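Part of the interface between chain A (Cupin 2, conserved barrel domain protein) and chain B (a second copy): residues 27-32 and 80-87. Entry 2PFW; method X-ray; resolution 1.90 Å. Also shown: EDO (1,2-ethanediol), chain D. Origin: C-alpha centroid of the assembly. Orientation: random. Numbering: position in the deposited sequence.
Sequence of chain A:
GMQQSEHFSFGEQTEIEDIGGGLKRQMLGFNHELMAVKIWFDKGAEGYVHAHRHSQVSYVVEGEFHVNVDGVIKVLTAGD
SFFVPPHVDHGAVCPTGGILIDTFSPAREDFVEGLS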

# COMPACT_ATOMS: atom_id res chain seq x y z
N MSE A 27 -9.74 6.63 -0.06
CA MSE A 27 -8.50 7.10 -0.67
C MSE A 27 -7.40 7.30 0.36
O MSE A 27 -7.65 7.99 1.29
CB MSE A 27 -8.77 8.42 -1.43
CG MSE A 27 -7.56 8.87 -2.26
SE MSE A 27 -7.05 7.57 -3.65
CE MSE A 27 -8.78 7.49 -4.39
N LEU A 28 -6.24 6.70 0.14
CA LEU A 28 -5.09 6.93 1.01
C LEU A 28 -4.14 7.98 0.42
O LEU A 28 -3.47 8.72 1.15
CB LEU A 28 -4.32 5.64 1.24
CG LEU A 28 -5.14 4.49 1.85
CD1 LEU A 28 -4.28 3.26 2.03
CD2 LEU A 28 -5.76 4.94 3.17
N GLY A 29 -4.06 8.02 -0.91
CA GLY A 29 -3.26 9.04 -1.58
C GLY A 29 -3.05 8.68 -3.04
O GLY A 29 -2.97 7.49 -3.37
N PHE A 30 -2.98 9.68 -3.91
CA PHE A 30 -2.86 9.41 -5.34
C PHE A 30 -2.24 10.59 -6.10
O PHE A 30 -2.35 11.73 -5.65
CB PHE A 30 -4.24 9.09 -5.92
CG PHE A 30 -5.17 10.27 -6.12
CD1 PHE A 30 -5.94 10.73 -5.07
CD2 PHE A 30 -5.27 10.91 -7.35
CE1 PHE A 30 -6.80 11.80 -5.24
CE2 PHE A 30 -6.12 11.99 -7.52
CZ PHE A 30 -6.88 12.44 -6.46
N ASN A 31 -1.62 10.31 -7.24
CA ASN A 31 -1.51 11.19 -8.41
C ASN A 31 -1.70 10.38 -9.69
O ASN A 31 -2.01 9.19 -9.65
CB ASN A 31 -0.18 11.94 -8.40
CG ASN A 31 1.02 11.03 -8.52
OD1 ASN A 31 0.90 9.85 -8.82
ND2 ASN A 31 2.21 11.58 -8.28
N HIS A 32 -1.50 11.02 -10.83
CA HIS A 32 -1.62 10.41 -12.14
C HIS A 32 -0.97 9.05 -12.26
O HIS A 32 -1.41 8.21 -13.05
CB HIS A 32 -1.00 11.34 -13.19
CG HIS A 32 0.49 11.42 -13.08
ND1 HIS A 32 1.12 12.24 -12.17
CD2 HIS A 32 1.49 10.78 -13.74
CE1 HIS A 32 2.43 12.11 -12.27
NE2 HIS A 32 2.68 11.23 -13.22
N ASP B 80 -3.56 6.23 9.01
CA ASP B 80 -3.38 7.50 8.31
C ASP B 80 -2.39 7.29 7.17
O ASP B 80 -1.69 6.27 7.13
CB ASP B 80 -2.87 8.61 9.21
CG ASP B 80 -3.75 9.03 10.37
OD1 ASP B 80 -4.99 9.07 10.25
OD2 ASP B 80 -3.17 9.35 11.43
N SER B 81 -2.30 8.23 6.23
CA SER B 81 -1.38 8.01 5.12
C SER B 81 -0.75 9.30 4.62
O SER B 81 -1.21 10.40 4.90
CB SER B 81 -2.12 7.31 3.96
OG SER B 81 -3.28 8.05 3.65
N PHE B 82 0.34 9.18 3.84
CA PHE B 82 0.87 10.37 3.17
C PHE B 82 1.25 10.07 1.72
O PHE B 82 1.47 8.91 1.36
CB PHE B 82 2.06 10.94 3.92
CG PHE B 82 3.20 10.02 4.25
CD1 PHE B 82 3.13 9.12 5.30
CD2 PHE B 82 4.37 10.06 3.50
CE1 PHE B 82 4.20 8.29 5.59
CE2 PHE B 82 5.44 9.25 3.79
CZ PHE B 82 5.37 8.37 4.86
N PHE B 83 1.30 11.13 0.94
CA PHE B 83 1.69 11.15 -0.46
C PHE B 83 2.80 12.17 -0.69
O PHE B 83 2.63 13.35 -0.37
CB PHE B 83 0.47 11.47 -1.32
CG PHE B 83 0.75 12.03 -2.71
CD1 PHE B 83 1.52 11.33 -3.61
CD2 PHE B 83 0.21 13.25 -3.08
CE1 PHE B 83 1.78 11.83 -4.87
CE2 PHE B 83 0.47 13.77 -4.34
CZ PHE B 83 1.25 13.06 -5.22
N VAL B 84 3.90 11.69 -1.25
CA VAL B 84 5.05 12.47 -1.67
C VAL B 84 5.14 12.57 -3.19
O VAL B 84 5.49 11.60 -3.86
CB VAL B 84 6.36 11.82 -1.17
CG1 VAL B 84 7.52 12.79 -1.34
CG2 VAL B 84 6.21 11.37 0.27
N PRO B 85 4.84 13.74 -3.74
CA PRO B 85 5.13 13.97 -5.17
C PRO B 85 6.60 13.73 -5.47
O PRO B 85 7.48 13.77 -4.61
CB PRO B 85 4.73 15.44 -5.37
CG PRO B 85 3.75 15.71 -4.28
CD PRO B 85 4.21 14.90 -3.10
N PRO B 86 6.90 13.42 -6.73
CA PRO B 86 8.29 13.24 -7.15
C PRO B 86 9.15 14.45 -6.76
O PRO B 86 8.65 15.57 -6.86
CB PRO B 86 8.18 13.15 -8.67
CG PRO B 86 6.82 12.56 -8.89
CD PRO B 86 5.95 13.18 -7.83
N HIS B 87 10.36 14.17 -6.31
CA HIS B 87 11.40 15.13 -6.02
C HIS B 87 11.05 16.04 -4.85
O HIS B 87 11.76 17.00 -4.58
CB HIS B 87 11.70 15.98 -7.26
CG HIS B 87 12.17 15.19 -8.45
ND1 HIS B 87 11.47 15.17 -9.63
CD2 HIS B 87 13.25 14.40 -8.65
CE1 HIS B 87 12.10 14.40 -10.51
NE2 HIS B 87 13.18 13.92 -9.93
C1 EDO D . 9.95 12.80 -3.57
O1 EDO D . 11.21 12.44 -2.99
C2 EDO D . 9.33 11.55 -4.19
O2 EDO D . 7.92 11.53 -3.95

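When two strands from different subunits lie side by side without pairing through their backbones, the work of joining them falls to side chains, and a residue that lacks one can give a neighbour room. The contact between two copies of this cupin barrel protein is a compact example. Strand 27-31 of chain A and strand 81-84 of chain B run almost exactly parallel, 6° apart in their N-to-C directions, with a closest approach of 5.9 Å between axes. No backbone-to-backbone hydrogen bond links them; the single hydrogen bond across the two stretches comes from a side chain.

Phe B83, with 71 Å² covered, has the largest share of the contact. Its CA-to-CB bond points toward chain A, and chi1 is t at 158°. The ring meets two different kinds of atom in two different ways. Over one face lies the backbone carbonyl of Phe A30, whose O is 3.7 Å from CE2 of Phe B83. At the ring edge, near the ring plane, sits the amide of Asn A31, with ND2 3.4 Å from CE1 of Phe B83. The ND2 of Asn A31 is also hydrogen-bonded elsewhere in the structure, so the amide does not depend on the ring for a polar partner, and the approach is a packing contact. The same ND2 reaches 4.1 Å from CD of Pro B86, which extends the contact beyond the end of the chain B strand.

Ser B81, two residues earlier, also points its CA-to-CB bond toward chain A, as expected from the alternation of an extended strand; Phe B82 and Val B84, between and beyond, point away. Ser B81 has 52 Å² covered and supplies the one hydrogen bond, from its OG to the O of Leu A28 at 2.6 Å, a short separation. With chi1 at 52°, p, the hydroxyl reaches the carbonyl directly, and in this buried setting the bond satisfies a backbone acceptor that the neighbouring strand's own backbone does not reach.

Leu A28, with 48 Å² covered, receives that bond and adds contact of its own. Its CA-to-CB bond points sideways rather than at chain B, yet CB comes within 3.6 Å of OG of Ser B81. The polar and nonpolar parts of one residue therefore meet the same hydroxyl.

Gly A29 completes the fit. Its CA lies 5.5 Å from the CA of Phe B83 and 4.5 Å from that residue's CB. A CB modelled on the glycine with ideal geometry would point toward chain B and fall 3.3 Å from CB of Phe B83, a tight approach. The absence of a side chain here leaves room for the base of the phenylalanine. The principle is that strands aligned in this way can be held by one well-placed hydroxyl and one large ring with an amide at its edge, while a glycine leaves them room.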